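Local coordinates for beta-glucosidase (Pseudoalteromonas sp., PDB 3F95), which forms the extra C-terminal beta-sandwich domain of an exo-1,3/1,4-beta-glucanase, an enzyme that probably releases glucose from beta-glucans, at residues 15-20 against 72-77; 45-50 against 59-64; 91-96 against 162-167; 105-110 against 151-156; 132-137 against 179-184. One frame throughout, in Å; residues are numbered along the deposited sequence. Where two conformers were deposited one is given.

Contact 1: residues 15-20 against 72-77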
# COMPACT_ATOMS: atom_id res chain seq x y z
N ALA A 15 -8.44 5.35 -8.28
CA ALA A 15 -9.33 4.79 -9.28
C ALA A 15 -10.74 4.80 -8.69
O ALA A 15 -10.92 4.93 -7.47
CB ALA A 15 -8.89 3.36 -9.63
N LYS A 16 -11.81 4.76 -9.48
CA LYS A 16 -13.18 5.13 -8.94
C LYS A 16 -13.77 4.51 -7.60
O LYS A 16 -14.20 5.25 -6.70
CB LYS A 16 -14.20 5.07 -10.08
CG LYS A 16 -14.01 6.17 -11.14
CD LYS A 16 -14.59 5.81 -12.53
CE LYS A 16 -16.06 6.22 -12.68
NZ LYS A 16 -16.65 5.73 -13.97
N ASN A 17 -13.83 3.19 -7.53
CA ASN A 17 -14.17 2.31 -6.42
C ASN A 17 -13.11 2.22 -5.32
O ASN A 17 -13.18 1.31 -4.52
CB ASN A 17 -14.46 0.88 -7.01
CG ASN A 17 -15.07 -0.12 -6.01
OD1 ASN A 17 -15.82 0.26 -5.08
ND2 ASN A 17 -14.79 -1.42 -6.22
N MET A 18 -12.16 3.16 -5.27
CA MET A 18 -11.06 3.09 -4.29
C MET A 18 -11.00 4.26 -3.31
O MET A 18 -11.33 5.40 -3.66
CB MET A 18 -9.68 2.93 -4.96
CG MET A 18 -9.56 1.94 -6.10
SD MET A 18 -9.95 0.28 -5.62
CE MET A 18 -8.64 -0.11 -4.46
N THR A 19 -10.53 3.98 -2.09
CA THR A 19 -10.22 5.01 -1.10
C THR A 19 -8.99 4.62 -0.33
O THR A 19 -8.68 3.45 -0.20
CB THR A 19 -11.10 5.02 0.21
OG1 THR A 19 -12.05 3.98 0.28
CG2 THR A 19 -11.52 6.35 0.63
N TRP A 20 -8.37 5.63 0.28
CA TRP A 20 -7.42 5.38 1.34
C TRP A 20 -8.24 5.23 2.63
O TRP A 20 -9.30 5.88 2.82
CB TRP A 20 -6.47 6.56 1.50
CG TRP A 20 -5.65 6.89 0.28
CD1 TRP A 20 -5.81 7.93 -0.56
CD2 TRP A 20 -4.52 6.14 -0.21
NE1 TRP A 20 -4.87 7.88 -1.58
CE2 TRP A 20 -4.05 6.81 -1.37
CE3 TRP A 20 -3.87 4.97 0.21
CZ2 TRP A 20 -2.95 6.34 -2.13
CZ3 TRP A 20 -2.77 4.51 -0.53
CH2 TRP A 20 -2.32 5.20 -1.68
N SER A 72 -8.22 0.68 -0.34
CA SER A 72 -9.34 -0.25 -0.18
C SER A 72 -10.45 -0.02 -1.20
O SER A 72 -10.60 1.07 -1.73
CB SER A 72 -9.87 -0.19 1.26
OG SER A 72 -10.62 0.98 1.48
N TYR A 73 -11.19 -1.10 -1.50
CA TYR A 73 -12.31 -1.05 -2.41
C TYR A 73 -13.54 -0.57 -1.62
O TYR A 73 -13.75 -0.97 -0.48
CB TYR A 73 -12.58 -2.45 -2.98
CG TYR A 73 -11.48 -2.98 -3.89
CD1 TYR A 73 -11.50 -2.73 -5.26
CD2 TYR A 73 -10.44 -3.76 -3.38
CE1 TYR A 73 -10.50 -3.22 -6.10
CE2 TYR A 73 -9.45 -4.26 -4.22
CZ TYR A 73 -9.48 -3.98 -5.57
OH TYR A 73 -8.48 -4.47 -6.41
N LEU A 74 -14.35 0.28 -2.23
CA LEU A 74 -15.51 0.81 -1.52
C LEU A 74 -16.53 -0.29 -1.18
O LEU A 74 -17.17 -0.26 -0.13
CB LEU A 74 -16.08 2.04 -2.24
CG LEU A 74 -15.17 3.28 -2.02
CD1 LEU A 74 -15.60 4.46 -2.84
CD2 LEU A 74 -15.10 3.67 -0.54
N GLU A 75 -16.61 -1.31 -2.05
CA GLU A 75 -17.32 -2.54 -1.71
C GLU A 75 -16.45 -3.72 -2.10
O GLU A 75 -15.71 -3.61 -3.06
CB GLU A 75 -18.67 -2.62 -2.43
CG GLU A 75 -18.57 -2.57 -3.93
CD GLU A 75 -19.90 -2.83 -4.61
OE1 GLU A 75 -19.89 -3.50 -5.67
OE2 GLU A 75 -20.94 -2.37 -4.10
N PRO A 76 -16.51 -4.83 -1.33
CA PRO A 76 -15.77 -6.04 -1.69
C PRO A 76 -15.86 -6.36 -3.18
O PRO A 76 -16.95 -6.35 -3.78
CB PRO A 76 -16.44 -7.14 -0.86
CG PRO A 76 -17.47 -6.46 0.05
CD PRO A 76 -17.24 -4.98 -0.06
N THR A 77 -14.70 -6.65 -3.76
CA THR A 77 -14.55 -6.81 -5.19
C THR A 77 -13.70 -8.07 -5.41
O THR A 77 -12.56 -8.11 -4.97
CB THR A 77 -13.85 -5.57 -5.77
OG1 THR A 77 -14.64 -4.41 -5.46
CG2 THR A 77 -13.65 -5.66 -7.28
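Met18 lays its terminal methyl over the ring of Tyr73, CE standing 3.9 Å from the ring centroid and only 7° off the normal, a CH-pi contact over the centre. The bend at chi2 (-60°) brings the sulfur obliquely to the ring, Met18 SD 3.4 Å from Tyr73 CD1, and the bend at chi3 carries CE over its centre; the sulfur makes this a Met-aromatic contact as well. Thr77 CB lies on the opposite face, offset toward the rim, and Asn17 ND2 approaches the edge near the ring plane. An alanine in place of Tyr73 would probably open a gap between Met18 and Thr77 and leave the methyl and sulfur of Met18 without the ring they pack on.

Asn17 lies against the corner that the chain turns at Leu74 and Glu75. Its backbone O accepts Leu74 N at 2.8 Å, OD1 takes a weak share of the same N-H, and ND2 makes a weak bond to Thr77 OG1 at 3.1 Å. That hydroxyl donates to Glu75 O. Thr19 and Ser72 form an antiparallel hydrogen-bonded pair.

Strand 67-73 lies between strand 18-24 and strand 149-158, where Tyr73 touches Ile150 and Ala153, while Leu9 of a loop packs on both Met18 and Tyr73.

Contact 2: residues 45-50 against 59-64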
# COMPACT_ATOMS: atom_id res chain seq x y z
N LEU A 45 -1.79 8.49 12.52
CA LEU A 45 -1.47 8.20 11.10
C LEU A 45 -1.92 9.43 10.30
O LEU A 45 -3.09 9.81 10.35
CB LEU A 45 -2.18 6.92 10.62
CG LEU A 45 -1.99 6.50 9.15
CD1 LEU A 45 -0.48 6.41 8.78
CD2 LEU A 45 -2.71 5.16 8.85
N LEU A 46 -0.98 10.04 9.57
CA LEU A 46 -1.22 11.23 8.76
C LEU A 46 -0.81 10.96 7.32
O LEU A 46 0.19 10.27 7.10
CB LEU A 46 -0.42 12.44 9.24
CG LEU A 46 -0.45 12.98 10.69
CD1 LEU A 46 0.02 14.46 10.66
CD2 LEU A 46 -1.79 12.82 11.37
N MET A 47 -1.58 11.50 6.39
CA MET A 47 -1.31 11.41 4.97
C MET A 47 -1.11 12.82 4.39
O MET A 47 -1.89 13.72 4.67
CB MET A 47 -2.48 10.73 4.26
CG MET A 47 -2.31 10.71 2.73
SD MET A 47 -3.63 9.88 1.84
CE MET A 47 -4.90 11.18 1.77
N GLN A 48 -0.06 12.99 3.58
CA GLN A 48 0.25 14.22 2.86
C GLN A 48 0.51 13.84 1.41
O GLN A 48 0.71 12.67 1.11
CB GLN A 48 1.56 14.82 3.37
CG GLN A 48 1.56 15.52 4.71
CD GLN A 48 2.95 16.06 5.01
OE1 GLN A 48 3.74 16.34 4.10
NE2 GLN A 48 3.27 16.20 6.29
N SER A 49 0.49 14.81 0.49
CA SER A 49 0.86 14.49 -0.88
C SER A 49 2.36 14.71 -1.03
O SER A 49 2.94 15.57 -0.37
CB SER A 49 0.09 15.34 -1.87
OG SER A 49 0.54 16.67 -1.83
N VAL A 50 2.96 13.96 -1.94
CA VAL A 50 4.38 14.13 -2.27
C VAL A 50 4.50 14.11 -3.82
O VAL A 50 3.57 13.68 -4.53
CB VAL A 50 5.27 13.03 -1.64
CG1 VAL A 50 5.23 13.04 -0.12
CG2 VAL A 50 4.91 11.65 -2.16
N ARG A 59 1.63 9.74 -2.18
CA ARG A 59 1.10 10.07 -0.86
C ARG A 59 2.11 9.63 0.16
O ARG A 59 2.60 8.49 0.12
CB ARG A 59 -0.25 9.39 -0.64
CG ARG A 59 -1.35 9.88 -1.59
CD ARG A 59 -1.91 11.26 -1.19
NE ARG A 59 -2.95 11.67 -2.15
CZ ARG A 59 -2.71 12.19 -3.35
NH1 ARG A 59 -1.46 12.37 -3.77
NH2 ARG A 59 -3.74 12.54 -4.13
N GLY A 60 2.43 10.53 1.09
CA GLY A 60 3.34 10.22 2.19
C GLY A 60 2.50 9.89 3.40
O GLY A 60 1.47 10.55 3.64
N PHE A 61 2.92 8.89 4.15
CA PHE A 61 2.22 8.45 5.35
C PHE A 61 3.19 8.40 6.53
O PHE A 61 4.28 7.82 6.41
CB PHE A 61 1.59 7.08 5.09
CG PHE A 61 0.57 7.09 3.97
CD1 PHE A 61 -0.75 7.46 4.20
CD2 PHE A 61 0.93 6.68 2.68
CE1 PHE A 61 -1.70 7.45 3.18
CE2 PHE A 61 -0.00 6.66 1.63
CZ PHE A 61 -1.33 7.07 1.87
N ASN A 62 2.80 8.98 7.67
CA ASN A 62 3.65 8.99 8.87
C ASN A 62 2.87 8.32 10.00
O ASN A 62 1.75 8.77 10.29
CB ASN A 62 3.98 10.42 9.28
CG ASN A 62 4.86 11.15 8.28
OD1 ASN A 62 5.78 10.56 7.71
ND2 ASN A 62 4.59 12.43 8.08
N TRP A 63 3.40 7.24 10.56
CA TRP A 63 2.83 6.56 11.73
C TRP A 63 3.57 7.06 12.97
O TRP A 63 4.83 6.99 13.03
CB TRP A 63 3.10 5.07 11.67
CG TRP A 63 2.23 4.24 10.79
CD1 TRP A 63 1.24 3.40 11.19
CD2 TRP A 63 2.27 4.15 9.35
NE1 TRP A 63 0.67 2.79 10.11
CE2 TRP A 63 1.29 3.23 8.96
CE3 TRP A 63 3.08 4.74 8.35
CZ2 TRP A 63 1.07 2.86 7.62
CZ3 TRP A 63 2.85 4.40 7.00
CH2 TRP A 63 1.85 3.47 6.66
N ARG A 64 2.82 7.53 13.95
CA ARG A 64 3.37 7.86 15.27
C ARG A 64 2.82 6.98 16.37
O ARG A 64 3.34 7.00 17.50
CB ARG A 64 3.14 9.34 15.59
CG ARG A 64 3.91 10.24 14.66
CD ARG A 64 3.59 11.67 14.96
NE ARG A 64 4.17 12.02 16.24
CZ ARG A 64 3.56 12.78 17.15
NH1 ARG A 64 2.34 13.26 16.90
NH2 ARG A 64 4.17 13.04 18.30
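With CG of Leu45 anti to its backbone N (chi1 178°) and CG of Trp63 anti to its carbonyl carbon (chi1 -79°), the two side chains run side by side in the same direction. Leu45 CD1 comes to rest over the centre of the indole face, 3.7 Å from the centroid of the five-membered ring of Trp63. Two residues along, Met47 and Phe61 repeat the choice of torsions and again lie alongside each other. Here the approach to the ring is oblique, with Met47 CG 3.3 Å from Phe61 CE1, and Met47 SD makes a Met-aromatic contact, 4.4 Å from the centroid of the Phe61 ring. Met47 SD also touches the aliphatic part of Arg59, 3.7 Å from CD. Beyond that carbon the guanidinium turns to other partners, NH1 bonding Glu56 O and NE bonding Gly34 O.

Two antiparallel hydrogen-bonded pairs hold the backbones. Leu46 and Asn62 exchange bonds, as do Gln48 and Gly60, the shortest being Gly60 N to Gln48 O at 2.7 Å. Val50 CG1 lies 4.0 Å from Gly60 N, beside a residue with no side chain to intrude.

Strands 45-50 and 58-63 make up a beta hairpin whose face bearing Leu45, Met47, Phe61 and Trp63, packed on Trp20, Leu22 and Leu69 of the other sheet, is part of the core of a beta-sandwich resembling galactose-binding domains.

Contact 3: residues 91-96 against 162-167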
# COMPACT_ATOMS: atom_id res chain seq x y z
N LYS A 91 5.15 1.94 -6.41
CA LYS A 91 6.42 2.55 -6.03
C LYS A 91 6.34 2.92 -4.55
O LYS A 91 5.29 3.37 -4.07
CB LYS A 91 6.72 3.77 -6.90
CG LYS A 91 6.82 3.41 -8.41
CD LYS A 91 7.14 4.63 -9.27
CE LYS A 91 7.28 4.23 -10.76
NZ LYS A 91 5.96 3.75 -11.29
N MET A 92 7.42 2.68 -3.83
CA MET A 92 7.47 3.00 -2.39
C MET A 92 8.82 3.62 -2.06
O MET A 92 9.84 3.25 -2.68
CB MET A 92 7.24 1.74 -1.57
CG MET A 92 7.22 1.97 -0.05
SD MET A 92 7.08 0.48 0.92
CE MET A 92 5.36 0.06 0.61
N ARG A 93 8.84 4.55 -1.10
CA ARG A 93 10.08 5.07 -0.54
C ARG A 93 9.91 4.99 0.98
O ARG A 93 8.90 5.47 1.52
CB ARG A 93 10.27 6.53 -0.96
CG ARG A 93 11.46 7.23 -0.33
CD ARG A 93 11.56 8.68 -0.80
NE ARG A 93 10.42 9.45 -0.29
CZ ARG A 93 10.07 10.67 -0.67
NH1 ARG A 93 10.76 11.33 -1.59
NH2 ARG A 93 9.00 11.25 -0.12
N ILE A 94 10.85 4.37 1.68
CA ILE A 94 10.74 4.30 3.14
C ILE A 94 11.76 5.27 3.70
O ILE A 94 12.95 4.97 3.72
CB ILE A 94 10.95 2.87 3.67
CG1 ILE A 94 9.92 1.92 3.02
CG2 ILE A 94 10.86 2.83 5.24
CD1 ILE A 94 10.08 0.47 3.50
N ASP A 95 11.29 6.45 4.13
CA ASP A 95 12.22 7.45 4.66
C ASP A 95 12.54 7.29 6.14
O ASP A 95 13.58 7.74 6.61
CB ASP A 95 11.77 8.86 4.33
CG ASP A 95 10.41 9.16 4.87
OD1 ASP A 95 9.44 8.49 4.44
OD2 ASP A 95 10.30 10.06 5.71
N LYS A 96 11.67 6.61 6.89
CA LYS A 96 12.06 6.19 8.22
C LYS A 96 11.58 4.78 8.47
O LYS A 96 10.38 4.53 8.53
CB LYS A 96 11.54 7.14 9.31
CG LYS A 96 11.94 6.70 10.73
CD LYS A 96 11.47 7.66 11.81
CE LYS A 96 9.97 7.58 12.03
NZ LYS A 96 9.52 8.25 13.28
N SER A 162 7.73 5.91 8.46
CA SER A 162 7.46 6.94 7.48
C SER A 162 7.80 6.43 6.08
O SER A 162 8.94 6.00 5.81
CB SER A 162 8.24 8.22 7.82
OG SER A 162 7.97 9.23 6.89
N LEU A 163 6.83 6.54 5.18
CA LEU A 163 7.02 6.08 3.81
C LEU A 163 6.09 6.83 2.89
O LEU A 163 5.24 7.57 3.35
CB LEU A 163 6.80 4.56 3.70
CG LEU A 163 5.44 3.97 4.15
CD1 LEU A 163 4.26 4.31 3.24
CD2 LEU A 163 5.56 2.47 4.36
N ALA A 164 6.28 6.63 1.60
CA ALA A 164 5.41 7.22 0.60
C ALA A 164 5.13 6.17 -0.45
O ALA A 164 5.95 5.28 -0.65
CB ALA A 164 6.03 8.42 0.00
N ILE A 165 3.98 6.29 -1.10
CA ILE A 165 3.51 5.30 -2.08
C ILE A 165 3.06 6.06 -3.32
O ILE A 165 2.52 7.15 -3.21
CB ILE A 165 2.33 4.50 -1.47
CG1 ILE A 165 2.83 3.58 -0.34
CG2 ILE A 165 1.63 3.64 -2.53
CD1 ILE A 165 1.72 3.17 0.63
N ALA A 166 3.28 5.48 -4.50
CA ALA A 166 2.77 6.02 -5.75
C ALA A 166 2.53 4.90 -6.75
O ALA A 166 3.09 3.82 -6.61
CB ALA A 166 3.75 7.02 -6.32
N ASP A 167 1.73 5.18 -7.77
CA ASP A 167 1.68 4.37 -8.98
C ASP A 167 1.33 2.91 -8.66
O ASP A 167 2.09 1.95 -8.98
CB ASP A 167 3.03 4.45 -9.73
CG ASP A 167 3.30 5.82 -10.38
OD1 ASP A 167 2.45 6.76 -10.34
OD2 ASP A 167 4.40 5.97 -10.95
O HOH W 1 4.70 1.40 -10.29
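The carboxylate of Asp167 receives Lys91 NZ on the anti lone pair of OD2, a salt bridge of 2.7 Å, while the guanidinium of Arg93 is met obliquely by the methyl of Ala164, Arg93 NH2 being 4.1 Å from Ala164 CB. A third flat group, the carboxylate of Asp95, stands against Ser162, whose OG is 2.7 Å from Asp95 OD2 and also bonds Asn62 OD1 of the adjoining strand. Lys91 reaches its partner with an extended chain that turns at the last torsion (chi4 65°) to place NZ. A water accepts from Lys91 NZ at 2.8 Å and lies close to Asp167 O, so it may link the ammonium to that backbone as well.

Between these ends the strands run antiparallel, the hydrogen-bonded pairs being Lys91 with Ala166 and Arg93 with Ala164. Past Ile94 the pattern slips: Asp95 and Lys96 both face Ser162, a classic beta bulge. Within the bulge Lys96 keeps the hydrogen-bonded pairing, Lys96 N giving an almost straight bond to Ser162 O at 3.0 Å and Ser162 N returning one to Lys96 O. The end of the Lys96 chain leads away to Asn160.

Met92, Ile94, Leu163 and Ile165 share the other face. Met92 SD lies 4.3 Å from Leu163 CD2, and Ile94 CG1 is 4.1 Å from Leu163 CB. Ile156 of the opposing sheet touches both Met92 and Ile165, and Phe61 of strand 58-63 touches Leu163.

Contact 4: residues 105-110 against 151-156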
# COMPACT_ATOMS: atom_id res chain seq x y z
N GLN A 105 0.31 -6.15 3.93
CA GLN A 105 -0.64 -7.17 3.50
C GLN A 105 -1.22 -6.80 2.13
O GLN A 105 -1.42 -5.61 1.84
CB GLN A 105 -1.72 -7.38 4.59
CG GLN A 105 -1.22 -8.17 5.80
CD GLN A 105 -2.18 -8.12 6.99
OE1 GLN A 105 -2.54 -7.05 7.49
NE2 GLN A 105 -2.57 -9.29 7.47
N VAL A 106 -1.41 -7.79 1.25
CA VAL A 106 -1.81 -7.51 -0.12
C VAL A 106 -3.03 -8.36 -0.48
O VAL A 106 -3.06 -9.59 -0.21
CB VAL A 106 -0.63 -7.76 -1.11
CG1 VAL A 106 -1.08 -7.62 -2.54
CG2 VAL A 106 0.53 -6.81 -0.78
N MET A 107 -4.04 -7.70 -1.04
CA MET A 107 -5.27 -8.34 -1.53
C MET A 107 -5.96 -9.16 -0.43
O MET A 107 -5.98 -10.42 -0.43
CB MET A 107 -5.01 -9.12 -2.82
CG MET A 107 -4.53 -8.26 -3.98
SD MET A 107 -5.77 -7.04 -4.51
CE MET A 107 -4.72 -5.71 -5.00
N CYS A 108 -6.52 -8.42 0.53
CA CYS A 108 -7.11 -8.99 1.72
C CYS A 108 -8.62 -9.03 1.58
O CYS A 108 -9.24 -8.04 1.19
CB CYS A 108 -6.79 -8.16 2.95
SG CYS A 108 -5.00 -8.03 3.27
N SER A 109 -9.20 -10.18 1.92
CA SER A 109 -10.65 -10.29 2.04
C SER A 109 -11.01 -10.03 3.49
O SER A 109 -10.19 -9.50 4.25
CB SER A 109 -11.14 -11.66 1.59
OG SER A 109 -10.27 -12.69 2.02
N GLU A 110 -12.23 -10.40 3.87
CA GLU A 110 -12.63 -10.36 5.26
C GLU A 110 -11.61 -11.05 6.15
O GLU A 110 -11.27 -10.52 7.21
N THR A 151 -11.32 -6.59 0.01
CA THR A 151 -11.61 -5.30 0.62
C THR A 151 -10.40 -4.35 0.61
O THR A 151 -10.52 -3.20 0.23
CB THR A 151 -12.19 -5.46 2.04
OG1 THR A 151 -13.52 -5.98 1.92
CG2 THR A 151 -12.25 -4.12 2.75
N ASP A 152 -9.25 -4.84 1.07
CA ASP A 152 -8.03 -4.01 1.10
C ASP A 152 -7.06 -4.51 0.02
O ASP A 152 -6.51 -5.63 0.14
CB ASP A 152 -7.38 -4.11 2.50
CG ASP A 152 -8.15 -3.37 3.60
OD1 ASP A 152 -9.12 -2.59 3.32
OD2 ASP A 152 -7.75 -3.57 4.78
N ALA A 153 -6.85 -3.72 -1.04
CA ALA A 153 -5.81 -4.03 -2.05
C ALA A 153 -4.41 -4.11 -1.40
O ALA A 153 -3.60 -5.01 -1.71
CB ALA A 153 -5.84 -3.03 -3.19
N LEU A 154 -4.14 -3.16 -0.49
CA LEU A 154 -2.98 -3.23 0.39
C LEU A 154 -3.31 -2.70 1.79
O LEU A 154 -4.17 -1.85 1.96
CB LEU A 154 -1.78 -2.47 -0.20
CG LEU A 154 -1.73 -0.95 -0.23
CD1 LEU A 154 -1.19 -0.35 1.07
CD2 LEU A 154 -0.86 -0.47 -1.43
N ARG A 155 -2.59 -3.20 2.78
CA ARG A 155 -2.76 -2.73 4.14
C ARG A 155 -1.37 -2.69 4.77
O ARG A 155 -0.63 -3.68 4.68
CB ARG A 155 -3.69 -3.67 4.90
CG ARG A 155 -3.92 -3.29 6.36
CD ARG A 155 -4.64 -4.41 7.13
NE ARG A 155 -5.85 -4.83 6.45
CZ ARG A 155 -6.29 -6.08 6.39
NH1 ARG A 155 -5.64 -7.08 6.97
NH2 ARG A 155 -7.42 -6.32 5.74
N ILE A 156 -0.99 -1.55 5.33
CA ILE A 156 0.29 -1.44 6.03
C ILE A 156 -0.02 -1.09 7.49
O ILE A 156 -0.70 -0.11 7.77
CB ILE A 156 1.19 -0.37 5.39
CG1 ILE A 156 1.51 -0.77 3.93
CG2 ILE A 156 2.49 -0.19 6.22
CD1 ILE A 156 2.11 0.37 3.12
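Gln105 and Arg155 start the backbone ladder as an antiparallel hydrogen-bonded pair, each N bonding the other's O. At Met107, where the chain turns a corner with a left-handed backbone, the N-H reaches Ala153 O at 2.8 Å from well above the carbonyl plane, 52° out of it. Cys108 N bonds Asp152 O, and Cys108 O is gripped twice in return, by Thr151 N at 2.8 Å and Asp152 N at 3.2 Å.

The charged interactions centre on Arg155. It meets Asp152 side-on, NE at 2.8 Å and NH2 at 2.9 Å, both on OD2. NE uses the anti lone pair, whereas NH2 comes from above the carboxylate plane. The remaining NH1 makes a weak bond of 3.1 Å to Gln105 OE1, whose amide plane stands 83° to the guanidinium. Cys108 SG covers one guanidinium face, 3.6 Å above the plane and toward the rim. Bonds at the edge and the sulfur over one face are consistent with a guanidinium of fixed rotation.

The main apolar contact between side chains is that of Met107 CE, which presses tightly on Ala153 CB at 3.4 Å.

Cys108 is disulfide-bonded to Cys113, so strand 113-118 is tied covalently to this pair. Thr151 and Asp152 facing Cys108 form a classic beta bulge, here interrupting antiparallel strands in one of the two sheets of the beta-sandwich.

Contact 5: residues 132-137 against 179-184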
# COMPACT_ATOMS: atom_id res chain seq x y z
N HIS A 132 11.65 2.98 -4.95
CA HIS A 132 11.80 1.71 -5.68
C HIS A 132 10.46 1.22 -6.20
O HIS A 132 9.42 1.40 -5.54
CB HIS A 132 12.41 0.62 -4.80
CG HIS A 132 13.71 1.03 -4.20
ND1 HIS A 132 14.89 0.99 -4.91
CD2 HIS A 132 14.01 1.56 -2.99
CE1 HIS A 132 15.87 1.46 -4.15
NE2 HIS A 132 15.36 1.81 -2.98
N THR A 133 10.47 0.62 -7.38
CA THR A 133 9.28 -0.01 -7.91
C THR A 133 9.25 -1.46 -7.43
O THR A 133 10.16 -2.25 -7.73
CB THR A 133 9.26 0.05 -9.44
OG1 THR A 133 9.40 1.40 -9.86
CG2 THR A 133 7.94 -0.49 -9.96
N LEU A 134 8.21 -1.80 -6.67
CA LEU A 134 8.07 -3.14 -6.09
C LEU A 134 6.98 -3.90 -6.83
O LEU A 134 5.86 -3.38 -7.02
CB LEU A 134 7.73 -3.02 -4.59
CG LEU A 134 8.69 -2.23 -3.69
CD1 LEU A 134 8.15 -2.21 -2.24
CD2 LEU A 134 10.12 -2.87 -3.74
N ALA A 135 7.29 -5.12 -7.28
CA ALA A 135 6.30 -6.00 -7.89
C ALA A 135 5.99 -7.15 -6.93
O ALA A 135 6.88 -7.86 -6.48
CB ALA A 135 6.76 -6.51 -9.29
N ILE A 136 4.73 -7.28 -6.55
CA ILE A 136 4.36 -8.26 -5.53
C ILE A 136 3.51 -9.39 -6.11
O ILE A 136 2.32 -9.20 -6.38
CB ILE A 136 3.63 -7.61 -4.32
CG1 ILE A 136 4.52 -6.50 -3.73
CG2 ILE A 136 3.31 -8.67 -3.29
CD1 ILE A 136 3.82 -5.58 -2.74
N PRO A 137 4.12 -10.57 -6.32
CA PRO A 137 3.33 -11.66 -6.90
C PRO A 137 2.17 -11.98 -5.96
O PRO A 137 2.37 -12.05 -4.74
CB PRO A 137 4.30 -12.83 -7.01
CG PRO A 137 5.55 -12.41 -6.23
CD PRO A 137 5.52 -10.93 -6.06
N ILE A 179 11.48 -4.54 -8.64
CA ILE A 179 12.05 -5.53 -7.73
C ILE A 179 10.89 -6.39 -7.23
O ILE A 179 9.93 -5.87 -6.66
CB ILE A 179 12.75 -4.82 -6.56
CG1 ILE A 179 13.77 -3.78 -7.08
CG2 ILE A 179 13.36 -5.83 -5.55
CD1 ILE A 179 14.39 -2.90 -5.95
N SER A 180 10.96 -7.70 -7.48
CA SER A 180 9.89 -8.60 -7.07
C SER A 180 10.04 -9.03 -5.61
O SER A 180 11.09 -9.58 -5.20
CB SER A 180 9.82 -9.81 -8.03
OG SER A 180 8.78 -10.71 -7.65
N LEU A 181 9.00 -8.77 -4.81
CA LEU A 181 8.93 -9.29 -3.45
C LEU A 181 8.40 -10.72 -3.51
O LEU A 181 7.24 -11.00 -3.23
CB LEU A 181 8.06 -8.41 -2.53
CG LEU A 181 8.49 -6.94 -2.42
CD1 LEU A 181 7.64 -6.29 -1.33
CD2 LEU A 181 9.99 -6.85 -2.10
N THR A 182 9.29 -11.62 -3.90
CA THR A 182 8.96 -13.02 -4.09
C THR A 182 8.61 -13.69 -2.77
O THR A 182 8.89 -13.16 -1.70
CB THR A 182 10.16 -13.76 -4.78
OG1 THR A 182 11.29 -13.70 -3.91
CG2 THR A 182 10.51 -13.08 -6.10
N CYS A 183 7.97 -14.85 -2.85
CA CYS A 183 7.48 -15.59 -1.70
C CYS A 183 8.61 -16.16 -0.85
O CYS A 183 9.66 -16.56 -1.38
CB CYS A 183 6.57 -16.70 -2.19
SG CYS A 183 5.13 -16.06 -3.12
N ALA A 184 8.40 -16.19 0.47
CA ALA A 184 9.43 -16.69 1.39
C ALA A 184 9.59 -18.19 1.23
O ALA A 184 8.60 -18.89 1.00
CB ALA A 184 9.10 -16.34 2.82
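Three backbone hydrogen bonds join Thr133, Ala135 and the tail in a parallel ladder, Ile179 N to Thr133 O, Ala135 N to Ile179 O and Leu181 N to Ala135 O, each 2.8 Å. The first and third donors approach almost in line with the carbonyl they bond, whereas Ala135 N sits 41° above the plane of the Ile179 carbonyl. The alternation ends at Pro137, which has no N-H to offer: its ring CD instead rests 3.3 Å from Leu181 O, an oxygen that accepts from Arg115 NH1. Residues 180-182 bend through an inverse gamma turn centred on Leu181, with Thr182 N weakly bonded to Ser180 O at 3.0 Å.

Apolar contacts lie mainly on one face. Leu181 and Ile136 run side by side in the same direction, Leu181 CD1 being 3.9 Å from Ile136 CG1. Leu181 CD1 also comes within 4.2 Å of Leu134 CD1. At the start of both segments, Ile179 CD1 meets the His132 ring obliquely, 4.1 Å from ND1, while NE2 of that imidazole bonds Asp128.

The Pro137 ring also lies against Ser180, its CD 3.6 Å from Ser180 OG. An alanine here would probably leave Ser180 OG and Leu181 O without the ring carbons that pack on them and open a small gap there.

On its other side strand 132-137 pairs with strand 87-94. Helix 123-126 packs on Leu134 and Ile179 through Leu125, Arg115 of strand 113-118 touches Ile136, and beyond the turn Cys183 is joined to Cys140 by a disulfide.

In the fold
Contacts 2, 3 and 5 belong to one sheet of the sandwich and contacts 1 and 4 to the other. Contact 4 is the most buried, yet it includes a salt bridge beside a disulfide; contact 3 is also central but has its salt bridge at one end and a bulge with Asp95 at the other. Farther out, contacts 1 and 2 rely on methionine and aromatic packing, contact 5 on aliphatic packing and parallel pairing, which it alone uses. Strands 58-63 and 161-171 link contacts 2 and 3, and strands 87-94 and 132-137 link contacts 3 and 5. Across the sandwich, Trp20 joins contact 1 to contact 2, and Ile156 joins contact 4 to contact 3.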